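Local coordinates for iron-regulated outer membrane protein (Neisseria meningitidis, PDB 4B7O) that probably imports iron, possibly as ferric siderophores, across the outer membrane as a TonB-dependent transporter, at residues D84-L89 with I95-G100; N123-S128 with A158-T163; Q134-V139 with N628-A633; N365-S370 with G446-A451; H433-S438 with R523-I528. All blocks are in the same frame, centred on the assembly; numbering follows the deposited sequence.

Contact 1. Residues D84-L89 with I95-G100; sequences DMRELL and IDFGGG
Arg86 carries CG trans to its backbone N (chi1 177°), laying its methylenes along Phe97, and a bend at chi3 (66°) then swings the guanidinium toward the carbonyls of Gly98 and Gly100. Phe97 answers with CG trans to its own carbonyl carbon (chi1 -72°), which offers one ring face to helix 85-88. Over the centre of that face stands Arg86 CA, 3.5 Å from the Phe97 ring centroid, a CH-pi contact made by a backbone carbon. Alongside it, Arg86 CG approaches Phe97 CB to 3.4 Å. The guanidinium, its plane nearly perpendicular to the ring, has passed beyond it, leaving Arg86 CA and CB over the face. At the ring edge, Leu89 CD1 lies 4.2 Å from Phe97 CZ. Here the plug domain seats a short helix on the edge strand 95-97 of a small antiparallel sheet, with Phe97 also touching Leu107 on the adjoining strand. Beyond the ring, one nitrogen grips two acceptors: Arg86 NH1 donates to Gly100 O at 2.8 Å and to Gly98 O at 2.9 Å, using an in-plane lone pair of each. Gly100 O also receives Gln105 NE2. Asp84 caps the helix N-terminus, its OD1 accepting from Glu87 N at 3.0 Å. At the helix's other end a water donates to Leu89 O (2.8 Å) and Ile95 O (2.7 Å).

Contact 2. Residues N123-S128 with A158-T163; sequences NAYSDS and AGIGAT
Tyr125 reaches across to the backbone of Gly159 and Ile160, its hydroxyl lying against the glycine with OH 3.8 Å from Gly159 CA. Both pieces are irregular loops of the plug domain: segment 123-128 comes just after strand 118-121, whereas segment 158-163 leads into strand 166-171, and these two strands run parallel as neighbours in the mixed plug sheet. The contact therefore ties together the chain leaving strand 118-121 and the chain entering its sheet neighbour 166-171. A chi1 of 50° puts the tyrosine ring between the backbone N and the carbonyl carbon, from where it projects toward the opposite loop. There the phenol oxygen accepts from Ile160 N, with N to Tyr125 OH 3.2 Å and an N-H...O angle of 139°, a noticeably bent bond. Since Gly159 carries no side chain, the oxygen can come in close beside its CA; a phi of 138° at this residue is in any case one that few other residues adopt. The loop then tightens further on, where Thr163 N bonds to Gly161 O at 2.7 Å around Ala162, the centre of an inverse gamma turn. Both loops also meet the barrel wall: Asp127 forms a salt bridge with Lys442 and accepts from Gln387, while Gly161 O accepts from Arg509. Across the tyrosine contact itself, Ile160 CB stands 4.0 Å from Tyr125 OH, a loose van der Waals approach. Ile160 O lies at the edge of the ring, near its plane, 3.8 Å from Tyr125 CE2.

Contact 3. Residues Q134-V139 with N628-A633; sequences QGRFIV and NPEFGA
Arg136 and Glu630 form a buried salt bridge in which each charged group has at least one further partner. Across the contact, Arg136 NH1 donates to Glu630 OE2 at 3.2 Å, a weak bond by length although the N-H...O angle of 161° is fairly straight. The planes of the guanidinium and carboxylate are turned 47° from each other, so the two groups do not form a coplanar, bidentate pair. What lies in the guanidinium plane at its edge is instead the aliphatic Glu630 CG, 3.1 Å from Arg136 NH1. The arginine reaches this place with its chain extended from CG to NE, whereas the glutamate leaves its backbone with CG trans to N (chi1 -169°) and continues nearly straight. The stronger partner of the arginine lies elsewhere, for NH2 donates to the backbone carbonyl Asp127 O in the plug, and Arg136 NE is hydrogen-bonded outside the pair as well. Glu630 OE1 in turn takes a weak bond from Gln129 NE2. This sharing is consistent with both charges being tolerated in a buried setting. Within segment 628-633, Phe631 N bonds back to Asn628 O at 2.8 Å, shaping the loop that carries the acid. Backbone bonds of Glu630, Phe631 and Ala633 to Asn115, Gly113 and Gly111 hold this loop against the plug. An inward-folded loop between barrel strands 603-618 and 638-647, meeting a plug loop through an ion pair, belongs to the plug-in-barrel architecture of TonB-dependent transporters.

Contact 4. Residues N365-S370 with G446-A451; sequences NFNFDS and GAYIEA
The Tyr448 ring has Asn367 OD1 at its edge, near its own plane, and the asparagine amide is nearly coplanar with it, the planes 28° apart. No atom of 365-370 lies over a face of the ring; the tyrosine also touches Ala156 and Ser157 of the plug and Arg465 of the adjoining strand. The setting is the wall of the transmembrane beta-barrel, where segments 365-370 and 446-451 are next-but-one neighbours with strand 376-391 between them, antiparallel to each. Consequently they run in nearly the same direction, at 21°, with their axes 9.2 Å apart, and no backbone bond joins them. Only side chains can span such a gap. Tyr448 turns inward with CG between the backbone N and the carbonyl carbon (chi1 62°), which carries the phenol over the inner side of strand 376-391. Along 446-451 the residues alternate: Tyr448 and Glu450 meet the plug, while Ile449 and Ala451 are exposed on the other surface, which probably faces the membrane. The bridge rests on one short bond, Tyr448 OH to Asn367 OD1 at 2.6 Å. The hydroxyl comes in on an in-plane lone pair, and the two side chains cross at about a right angle. On its other branch the amide is also engaged, since Asn367 ND2 donates to Asp327 OD1 of strand 323-339; with both ends held, the amide orientation is well defined. Close beside the bond, Tyr448 OH lies 3.2 Å from Asn367 CB.

Contact 5. Residues H433-S438 with R523-I528; sequences HSYKLS and RGIISI
Just beyond helix 423-434 the backbone opens into a non-helical run that passes strand 525-528, bringing Tyr435 CA to 8.2 Å from Ile525 CA with no backbone hydrogen bond between the two segments. Side chains fill the interval. Ile525 points at the opposite segment and spreads three carbons toward it: CG1 lies 3.4 Å from Tyr435 CD2, and CD1 3.8 Å from the same tyrosine carbon. Its CG2 hangs over one face of the tyrosine ring, displaced toward the rim. Tyr435 also touches a neighbouring molecule in the crystal, so its pose may partly reflect packing. The isoleucine has CG1 trans to its carbonyl carbon (chi1 -56°), while a second bend at chi2 (-50°) sends the terminal methyl toward Leu437. There Ile525 CD1 touches both branches of the leucine, Leu437 CD1 at 3.9 Å and CD2 at 4.0 Å, and so meets the ring and the leucine in directions roughly at right angles. Val578 on strand 578-600, which pairs in parallel with 525-528, touches both Tyr435 and Ile525. His474 NE2 bonds to Ile526 N, and Asp475 OD2 to Ser527 OG. The site lies about 30 Å from the centre of the chain, consistent with the long extracellular loops that crown barrels of this family. Because nothing polar crosses the contact, it depends on shape and on burial of Ile525; no directional bond fixes how the ring and the isoleucine are turned against each other.

Contacts 1 to 4 form a touching series from the plug to the barrel wall, with contact 5 apart. Contacts 1 and 3 lie 12 Å apart between centres and touch, with Met85 CE 3.6 Å from Val139 CG1 and Phe97 CE2 3.9 Å from Ile138 CD1. Contact 3 connects with contact 2, centres 15 Å apart, through Asp127 O and Arg136 NH2. Contact 2 in turn meets contact 4, also 15 Å between centres, where Asn123 lies beside Asn365 at the barrel wall. The nearest atoms of contact 5 are about 11 Å from those of contacts 2 and 3 and about 17 Å from contact 4. No iron or siderophore is bound in this apoprotein.

Contact 1. Residues D84-L89 with I95-G100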
# COMPACT_ATOMS: atom_id res chain seq x y z
N ASP A 84 1.09 -9.06 -9.84
CA ASP A 84 1.17 -8.24 -8.63
C ASP A 84 0.96 -6.75 -8.92
O ASP A 84 0.99 -6.34 -10.08
CB ASP A 84 2.50 -8.45 -7.86
CG ASP A 84 3.75 -8.10 -8.68
OD1 ASP A 84 3.70 -7.43 -9.75
OD2 ASP A 84 4.85 -8.50 -8.26
N MET A 85 0.84 -5.96 -7.84
CA MET A 85 0.74 -4.51 -7.96
C MET A 85 1.96 -3.84 -8.52
O MET A 85 1.83 -2.87 -9.26
CB MET A 85 0.46 -3.89 -6.61
CG MET A 85 -0.91 -4.31 -6.08
SD MET A 85 -2.28 -3.57 -7.00
CE MET A 85 -3.61 -4.51 -6.23
N ARG A 86 3.14 -4.32 -8.17
CA ARG A 86 4.31 -3.70 -8.73
C ARG A 86 4.28 -3.59 -10.27
O ARG A 86 4.66 -2.56 -10.81
CB ARG A 86 5.57 -4.39 -8.26
CG ARG A 86 6.86 -3.83 -8.88
CD ARG A 86 8.08 -4.54 -8.29
NE ARG A 86 8.12 -5.96 -8.67
CZ ARG A 86 8.72 -6.94 -7.97
NH1 ARG A 86 9.34 -6.69 -6.83
NH2 ARG A 86 8.71 -8.18 -8.43
N GLU A 87 3.86 -4.66 -10.96
CA GLU A 87 3.81 -4.60 -12.41
C GLU A 87 2.59 -3.84 -12.87
O GLU A 87 2.67 -3.09 -13.79
CB GLU A 87 3.89 -5.99 -13.11
CG GLU A 87 5.25 -6.70 -12.99
CD GLU A 87 6.38 -5.98 -13.72
OE1 GLU A 87 6.12 -5.42 -14.79
OE2 GLU A 87 7.51 -5.94 -13.22
N LEU A 88 1.46 -4.07 -12.24
CA LEU A 88 0.23 -3.43 -12.64
C LEU A 88 0.32 -1.90 -12.68
O LEU A 88 -0.31 -1.26 -13.54
CB LEU A 88 -0.88 -3.80 -11.66
CG LEU A 88 -2.28 -3.85 -12.23
CD1 LEU A 88 -2.28 -4.40 -13.66
CD2 LEU A 88 -3.16 -4.70 -11.34
N LEU A 89 1.03 -1.31 -11.71
CA LEU A 89 1.07 0.12 -11.60
C LEU A 89 2.45 0.63 -12.05
O LEU A 89 2.96 1.63 -11.46
CB LEU A 89 0.84 0.54 -10.17
CG LEU A 89 -0.27 -0.19 -9.40
CD1 LEU A 89 -0.05 0.05 -7.93
CD2 LEU A 89 -1.66 0.25 -9.80
N ILE A 95 4.86 6.15 -7.71
CA ILE A 95 4.77 4.95 -6.89
C ILE A 95 5.95 4.14 -7.30
O ILE A 95 6.13 3.94 -8.45
CB ILE A 95 3.49 4.16 -7.21
CG1 ILE A 95 2.29 5.06 -7.12
CG2 ILE A 95 3.22 3.03 -6.22
CD1 ILE A 95 1.03 4.35 -7.56
N ASP A 96 6.77 3.71 -6.36
CA ASP A 96 7.92 2.88 -6.68
C ASP A 96 7.96 1.65 -5.77
O ASP A 96 7.62 1.70 -4.59
CB ASP A 96 9.20 3.71 -6.60
CG ASP A 96 10.44 2.95 -7.10
OD1 ASP A 96 10.39 2.38 -8.21
OD2 ASP A 96 11.47 2.92 -6.40
N PHE A 97 8.34 0.52 -6.34
CA PHE A 97 8.42 -0.70 -5.59
C PHE A 97 9.82 -1.21 -5.45
O PHE A 97 10.66 -1.05 -6.35
CB PHE A 97 7.62 -1.75 -6.28
CG PHE A 97 6.16 -1.54 -6.18
CD1 PHE A 97 5.51 -0.70 -7.05
CD2 PHE A 97 5.43 -2.24 -5.24
CE1 PHE A 97 4.13 -0.52 -6.94
CE2 PHE A 97 4.06 -2.08 -5.12
CZ PHE A 97 3.40 -1.23 -5.99
N GLY A 98 10.07 -1.83 -4.30
CA GLY A 98 11.35 -2.56 -4.11
C GLY A 98 11.38 -3.88 -4.90
O GLY A 98 10.34 -4.44 -5.26
N GLY A 99 12.58 -4.38 -5.16
CA GLY A 99 12.80 -5.73 -5.73
C GLY A 99 12.31 -6.91 -4.86
O GLY A 99 12.05 -6.76 -3.66
N GLY A 100 12.19 -8.08 -5.47
CA GLY A 100 11.92 -9.27 -4.66
C GLY A 100 10.47 -9.64 -4.66
O GLY A 100 9.65 -8.91 -5.22
O HOH W 1 5.05 1.80 -9.67

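Contact 2. Residues N123-S128 with A158-T163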
# COMPACT_ATOMS: atom_id res chain seq x y z
N ASN A 123 -11.88 -0.23 2.20
CA ASN A 123 -11.92 0.68 3.31
C ASN A 123 -11.56 0.04 4.68
O ASN A 123 -12.13 0.40 5.70
CB ASN A 123 -13.29 1.37 3.41
CG ASN A 123 -13.17 2.78 4.00
OD1 ASN A 123 -12.15 3.45 3.80
ND2 ASN A 123 -14.18 3.22 4.75
N ALA A 124 -10.64 -0.91 4.69
CA ALA A 124 -10.10 -1.45 5.90
C ALA A 124 -8.60 -1.54 5.74
O ALA A 124 -8.12 -2.01 4.74
CB ALA A 124 -10.67 -2.83 6.15
N TYR A 125 -7.87 -1.13 6.76
CA TYR A 125 -6.45 -1.09 6.68
C TYR A 125 -5.90 -0.93 8.10
O TYR A 125 -6.53 -0.39 8.98
CB TYR A 125 -6.02 0.13 5.82
CG TYR A 125 -6.68 1.47 6.26
CD1 TYR A 125 -7.91 1.87 5.75
CD2 TYR A 125 -6.06 2.32 7.15
CE1 TYR A 125 -8.52 3.06 6.15
CE2 TYR A 125 -6.65 3.52 7.53
CZ TYR A 125 -7.88 3.87 7.01
OH TYR A 125 -8.46 5.05 7.38
N SER A 126 -4.66 -1.30 8.26
CA SER A 126 -4.04 -1.38 9.55
C SER A 126 -2.71 -0.72 9.33
O SER A 126 -2.24 -0.67 8.21
CB SER A 126 -3.82 -2.87 9.86
OG SER A 126 -2.79 -3.06 10.77
N ASP A 127 -2.10 -0.21 10.38
CA ASP A 127 -0.87 0.49 10.17
C ASP A 127 0.29 -0.16 10.88
O ASP A 127 1.44 0.30 10.79
CB ASP A 127 -1.04 1.98 10.51
CG ASP A 127 -1.22 2.25 11.98
OD1 ASP A 127 -1.68 1.34 12.71
OD2 ASP A 127 -0.92 3.39 12.40
N SER A 128 0.00 -1.27 11.55
CA SER A 128 1.08 -2.04 12.19
C SER A 128 1.78 -2.96 11.20
O SER A 128 1.29 -3.20 10.10
CB SER A 128 0.59 -2.80 13.42
OG SER A 128 -0.14 -1.89 14.26
N ALA A 158 -11.28 11.78 4.80
CA ALA A 158 -10.49 10.63 4.24
C ALA A 158 -10.40 9.39 5.14
O ALA A 158 -10.48 8.25 4.68
CB ALA A 158 -9.09 11.09 3.85
N GLY A 159 -10.21 9.60 6.44
CA GLY A 159 -10.09 8.49 7.38
C GLY A 159 -8.98 8.78 8.34
O GLY A 159 -8.49 9.90 8.44
N ILE A 160 -8.52 7.75 9.01
CA ILE A 160 -7.51 7.89 10.04
C ILE A 160 -6.14 7.91 9.39
O ILE A 160 -5.89 7.17 8.48
CB ILE A 160 -7.55 6.64 10.96
CG1 ILE A 160 -9.01 6.31 11.25
CG2 ILE A 160 -6.65 6.82 12.20
CD1 ILE A 160 -9.25 5.30 12.33
N GLY A 161 -5.24 8.65 9.95
CA GLY A 161 -3.82 8.62 9.55
C GLY A 161 -3.48 9.08 8.14
O GLY A 161 -2.45 8.71 7.58
N ALA A 162 -4.33 9.92 7.56
CA ALA A 162 -4.15 10.25 6.16
C ALA A 162 -3.12 11.28 5.94
O ALA A 162 -3.48 12.33 5.45
CB ALA A 162 -5.46 10.73 5.59
N THR A 163 -1.85 11.01 6.30
CA THR A 163 -0.79 12.02 6.30
C THR A 163 -0.09 12.08 4.98
O THR A 163 0.36 13.13 4.56
CB THR A 163 0.34 11.81 7.35
OG1 THR A 163 0.80 10.44 7.37
CG2 THR A 163 -0.14 12.19 8.69

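Contact 3. Residues Q134-V139 with N628-A633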
# COMPACT_ATOMS: atom_id res chain seq x y z
N GLN A 134 11.00 -6.38 6.25
CA GLN A 134 10.11 -6.73 5.19
C GLN A 134 9.05 -5.65 5.03
O GLN A 134 8.81 -4.86 5.97
CB GLN A 134 9.46 -8.06 5.50
CG GLN A 134 8.46 -8.06 6.64
CD GLN A 134 8.10 -9.49 7.00
OE1 GLN A 134 8.97 -10.29 7.33
NE2 GLN A 134 6.83 -9.85 6.87
N GLY A 135 8.43 -5.61 3.86
CA GLY A 135 7.45 -4.56 3.58
C GLY A 135 6.10 -5.00 4.14
O GLY A 135 5.88 -6.18 4.41
N ARG A 136 5.19 -4.05 4.31
CA ARG A 136 3.87 -4.41 4.75
C ARG A 136 3.12 -5.17 3.62
O ARG A 136 3.38 -4.96 2.44
CB ARG A 136 3.15 -3.16 5.21
CG ARG A 136 3.80 -2.58 6.49
CD ARG A 136 3.13 -1.24 6.81
NE ARG A 136 3.25 -0.80 8.20
CZ ARG A 136 4.34 -0.27 8.75
NH1 ARG A 136 5.47 -0.10 8.05
NH2 ARG A 136 4.29 0.11 10.02
N PHE A 137 2.21 -6.05 3.98
CA PHE A 137 1.52 -6.93 3.02
C PHE A 137 0.83 -6.13 1.90
O PHE A 137 0.03 -5.22 2.19
CB PHE A 137 0.47 -7.80 3.75
CG PHE A 137 0.02 -9.00 2.96
CD1 PHE A 137 -1.00 -8.89 1.96
CD2 PHE A 137 0.60 -10.25 3.18
CE1 PHE A 137 -1.38 -10.01 1.20
CE2 PHE A 137 0.22 -11.36 2.43
CZ PHE A 137 -0.78 -11.24 1.44
N ILE A 138 1.11 -6.48 0.64
CA ILE A 138 0.46 -5.84 -0.47
C ILE A 138 -0.53 -6.76 -1.16
O ILE A 138 -0.17 -7.83 -1.60
CB ILE A 138 1.45 -5.36 -1.54
CG1 ILE A 138 2.44 -4.37 -0.94
CG2 ILE A 138 0.64 -4.69 -2.63
CD1 ILE A 138 3.65 -4.02 -1.81
N VAL A 139 -1.78 -6.31 -1.31
CA VAL A 139 -2.89 -7.18 -1.79
C VAL A 139 -2.71 -7.71 -3.23
O VAL A 139 -2.00 -7.14 -4.04
CB VAL A 139 -4.24 -6.43 -1.72
CG1 VAL A 139 -4.29 -5.39 -2.82
CG2 VAL A 139 -5.40 -7.40 -1.83
N ASN A 628 15.27 3.45 7.23
CA ASN A 628 14.61 2.23 6.80
C ASN A 628 13.60 2.56 5.67
O ASN A 628 12.86 3.56 5.79
CB ASN A 628 13.89 1.58 8.00
CG ASN A 628 14.83 0.85 8.93
OD1 ASN A 628 16.07 0.85 8.78
ND2 ASN A 628 14.24 0.21 9.90
N PRO A 629 13.55 1.73 4.60
CA PRO A 629 12.67 1.96 3.43
C PRO A 629 11.20 2.14 3.81
O PRO A 629 10.44 2.73 3.04
CB PRO A 629 12.83 0.68 2.57
CG PRO A 629 13.70 -0.28 3.35
CD PRO A 629 14.45 0.57 4.37
N GLU A 630 10.81 1.57 4.93
CA GLU A 630 9.51 1.76 5.55
C GLU A 630 9.13 3.27 5.61
O GLU A 630 7.99 3.64 5.32
CB GLU A 630 9.61 1.19 6.97
CG GLU A 630 8.30 1.05 7.72
CD GLU A 630 8.49 0.99 9.23
OE1 GLU A 630 9.56 0.46 9.70
OE2 GLU A 630 7.57 1.48 9.95
N PHE A 631 10.08 4.11 6.02
CA PHE A 631 9.90 5.57 6.07
C PHE A 631 9.94 6.21 4.69
O PHE A 631 9.20 7.14 4.41
CB PHE A 631 10.93 6.21 7.01
CG PHE A 631 10.82 5.67 8.40
CD1 PHE A 631 9.76 6.10 9.21
CD2 PHE A 631 11.67 4.63 8.85
CE1 PHE A 631 9.59 5.58 10.46
CE2 PHE A 631 11.50 4.07 10.11
CZ PHE A 631 10.44 4.55 10.91
N GLY A 632 10.82 5.72 3.85
CA GLY A 632 10.81 6.19 2.49
C GLY A 632 12.18 6.04 1.94
O GLY A 632 13.06 5.50 2.63
N ALA A 633 12.35 6.51 0.70
CA ALA A 633 13.62 6.54 -0.01
C ALA A 633 13.64 7.79 -0.89
O ALA A 633 12.58 8.24 -1.38
CB ALA A 633 13.75 5.31 -0.90

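Contact 4. Residues N365-S370 with G446-A451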
# COMPACT_ATOMS: atom_id res chain seq x y z
N ASN A 365 -16.63 2.44 10.18
CA ASN A 365 -16.70 3.78 9.62
C ASN A 365 -18.11 4.14 9.34
O ASN A 365 -18.85 3.37 8.72
CB ASN A 365 -15.94 3.85 8.32
CG ASN A 365 -14.49 3.54 8.52
OD1 ASN A 365 -13.84 4.20 9.30
ND2 ASN A 365 -13.99 2.48 7.86
N PHE A 366 -18.50 5.32 9.82
CA PHE A 366 -19.80 5.84 9.41
C PHE A 366 -19.61 7.21 8.76
O PHE A 366 -19.11 8.14 9.39
CB PHE A 366 -20.73 5.97 10.60
CG PHE A 366 -20.99 4.67 11.32
CD1 PHE A 366 -20.08 4.20 12.29
CD2 PHE A 366 -22.14 3.93 11.07
CE1 PHE A 366 -20.30 3.00 12.98
CE2 PHE A 366 -22.38 2.74 11.77
CZ PHE A 366 -21.45 2.27 12.72
N ASN A 367 -19.98 7.31 7.50
CA ASN A 367 -19.87 8.56 6.77
C ASN A 367 -21.25 9.03 6.33
O ASN A 367 -21.91 8.35 5.56
CB ASN A 367 -18.91 8.35 5.59
CG ASN A 367 -17.59 7.66 6.02
OD1 ASN A 367 -16.65 8.31 6.55
ND2 ASN A 367 -17.53 6.33 5.84
N PHE A 368 -21.67 10.19 6.86
CA PHE A 368 -22.94 10.84 6.47
C PHE A 368 -22.81 12.07 5.55
O PHE A 368 -21.92 12.92 5.75
CB PHE A 368 -23.65 11.37 7.71
CG PHE A 368 -23.92 10.34 8.74
CD1 PHE A 368 -25.12 9.60 8.71
CD2 PHE A 368 -23.00 10.11 9.79
CE1 PHE A 368 -25.39 8.67 9.71
CE2 PHE A 368 -23.27 9.17 10.79
CZ PHE A 368 -24.47 8.45 10.74
N ASP A 369 -23.75 12.16 4.60
CA ASP A 369 -24.00 13.34 3.76
C ASP A 369 -25.41 13.93 3.89
O ASP A 369 -26.41 13.29 3.52
CB ASP A 369 -23.86 12.97 2.30
CG ASP A 369 -22.48 12.50 1.96
OD1 ASP A 369 -21.53 12.83 2.70
OD2 ASP A 369 -22.34 11.80 0.93
N SER A 370 -25.48 15.18 4.36
CA SER A 370 -26.71 15.99 4.26
C SER A 370 -26.51 17.26 3.36
O SER A 370 -25.60 18.10 3.59
CB SER A 370 -27.25 16.42 5.63
OG SER A 370 -26.53 15.85 6.68
N GLY A 446 -11.92 9.04 15.34
CA GLY A 446 -12.03 10.23 14.51
C GLY A 446 -13.48 10.67 14.31
O GLY A 446 -14.40 9.86 14.02
N ALA A 447 -13.74 11.96 14.50
CA ALA A 447 -14.96 12.51 13.91
C ALA A 447 -14.53 13.68 13.02
O ALA A 447 -13.50 14.32 13.26
CB ALA A 447 -15.89 12.96 14.98
N TYR A 448 -15.31 13.94 11.99
CA TYR A 448 -14.91 14.96 11.06
C TYR A 448 -16.17 15.56 10.59
O TYR A 448 -17.22 14.90 10.60
CB TYR A 448 -14.20 14.36 9.83
CG TYR A 448 -15.06 13.42 9.00
CD1 TYR A 448 -15.89 13.89 8.02
CD2 TYR A 448 -15.02 12.06 9.22
CE1 TYR A 448 -16.67 13.03 7.27
CE2 TYR A 448 -15.81 11.19 8.49
CZ TYR A 448 -16.62 11.68 7.53
OH TYR A 448 -17.39 10.82 6.82
N ILE A 449 -16.05 16.78 10.11
CA ILE A 449 -17.17 17.44 9.42
C ILE A 449 -16.56 18.22 8.26
O ILE A 449 -15.51 18.85 8.40
CB ILE A 449 -17.96 18.36 10.41
CG1 ILE A 449 -18.84 19.31 9.63
CG2 ILE A 449 -17.02 19.19 11.29
CD1 ILE A 449 -19.89 19.98 10.45
N GLU A 450 -17.20 18.18 7.10
CA GLU A 450 -16.62 18.74 5.91
C GLU A 450 -17.71 19.35 5.08
O GLU A 450 -18.76 18.73 4.86
CB GLU A 450 -15.93 17.65 5.09
CG GLU A 450 -15.05 18.16 3.96
CD GLU A 450 -14.31 17.03 3.24
OE1 GLU A 450 -14.99 16.25 2.52
OE2 GLU A 450 -13.05 16.93 3.40
N ALA A 451 -17.45 20.55 4.57
CA ALA A 451 -18.45 21.27 3.78
C ALA A 451 -18.03 21.39 2.32
O ALA A 451 -16.89 21.71 2.03
CB ALA A 451 -18.71 22.65 4.39

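Contact 5. Residues H433-S438 with R523-I528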
# COMPACT_ATOMS: atom_id res chain seq x y z
N HIS A 433 13.57 -9.15 32.80
CA HIS A 433 13.00 -10.45 33.30
C HIS A 433 11.88 -10.24 34.23
O HIS A 433 10.97 -11.09 34.33
CB HIS A 433 14.03 -11.33 33.99
CG HIS A 433 15.19 -11.72 33.11
ND1 HIS A 433 16.37 -12.08 33.62
CD2 HIS A 433 15.32 -11.76 31.73
CE1 HIS A 433 17.23 -12.36 32.61
NE2 HIS A 433 16.59 -12.16 31.45
N SER A 434 11.92 -9.09 34.91
CA SER A 434 10.96 -8.73 35.93
C SER A 434 9.63 -8.39 35.30
O SER A 434 8.60 -8.52 35.94
CB SER A 434 11.49 -7.57 36.76
OG SER A 434 12.90 -7.49 36.60
N TYR A 435 9.64 -8.01 34.02
CA TYR A 435 8.43 -7.43 33.40
C TYR A 435 7.31 -8.41 33.06
O TYR A 435 7.55 -9.52 32.62
CB TYR A 435 8.81 -6.65 32.15
CG TYR A 435 8.77 -5.14 32.31
CD1 TYR A 435 7.57 -4.48 32.58
CD2 TYR A 435 9.94 -4.37 32.16
CE1 TYR A 435 7.54 -3.09 32.71
CE2 TYR A 435 9.93 -2.99 32.29
CZ TYR A 435 8.73 -2.36 32.56
OH TYR A 435 8.70 -1.00 32.70
N LYS A 436 6.07 -7.97 33.26
CA LYS A 436 4.95 -8.81 32.95
C LYS A 436 4.16 -8.32 31.72
O LYS A 436 3.09 -7.69 31.84
CB LYS A 436 4.03 -8.98 34.16
CG LYS A 436 4.38 -10.18 35.06
CD LYS A 436 5.86 -10.29 35.49
CE LYS A 436 6.05 -11.24 36.68
NZ LYS A 436 7.30 -12.05 36.59
N LEU A 437 4.70 -8.65 30.55
CA LEU A 437 4.21 -8.19 29.25
C LEU A 437 2.82 -8.68 28.89
O LEU A 437 2.49 -9.80 29.16
CB LEU A 437 5.20 -8.63 28.20
CG LEU A 437 6.34 -7.64 28.01
CD1 LEU A 437 6.61 -6.70 29.19
CD2 LEU A 437 7.58 -8.40 27.60
N SER A 438 2.00 -7.80 28.33
CA SER A 438 0.75 -8.21 27.70
C SER A 438 0.69 -7.74 26.21
O SER A 438 1.65 -7.14 25.65
CB SER A 438 -0.45 -7.72 28.51
OG SER A 438 -0.33 -6.35 28.71
N ARG A 523 14.08 -9.19 23.17
CA ARG A 523 15.18 -8.32 22.83
C ARG A 523 15.10 -7.06 23.61
O ARG A 523 16.02 -6.25 23.54
CB ARG A 523 15.19 -8.05 21.36
CG ARG A 523 15.75 -9.20 20.55
CD ARG A 523 16.78 -8.57 19.62
NE ARG A 523 17.52 -9.55 18.83
CZ ARG A 523 17.64 -9.50 17.51
NH1 ARG A 523 17.08 -8.49 16.84
NH2 ARG A 523 18.32 -10.45 16.86
N GLY A 524 14.04 -6.87 24.37
CA GLY A 524 13.98 -5.70 25.22
C GLY A 524 12.58 -5.19 25.38
O GLY A 524 11.68 -5.61 24.65
N ILE A 525 12.39 -4.30 26.36
CA ILE A 525 11.07 -3.75 26.54
C ILE A 525 10.99 -2.59 25.58
O ILE A 525 12.02 -1.95 25.29
CB ILE A 525 10.79 -3.26 27.97
CG1 ILE A 525 11.01 -4.38 28.97
CG2 ILE A 525 9.34 -2.83 28.08
CD1 ILE A 525 10.30 -5.68 28.62
N ILE A 526 9.78 -2.39 25.04
CA ILE A 526 9.49 -1.30 24.11
C ILE A 526 8.29 -0.57 24.64
O ILE A 526 7.14 -1.00 24.45
CB ILE A 526 9.08 -1.79 22.72
CG1 ILE A 526 10.20 -2.62 22.05
CG2 ILE A 526 8.62 -0.60 21.89
CD1 ILE A 526 11.51 -1.89 21.78
N SER A 527 8.57 0.55 25.29
CA SER A 527 7.54 1.38 25.87
C SER A 527 7.16 2.62 24.97
O SER A 527 7.57 2.74 23.80
CB SER A 527 7.99 1.81 27.28
OG SER A 527 6.87 2.20 28.08
N ILE A 528 6.39 3.53 25.52
CA ILE A 528 6.13 4.80 24.87
C ILE A 528 6.34 5.90 25.91
O ILE A 528 5.88 5.76 27.04
CB ILE A 528 4.71 4.83 24.33
CG1 ILE A 528 4.43 6.13 23.57
CG2 ILE A 528 3.72 4.57 25.45
CD1 ILE A 528 3.15 6.08 22.76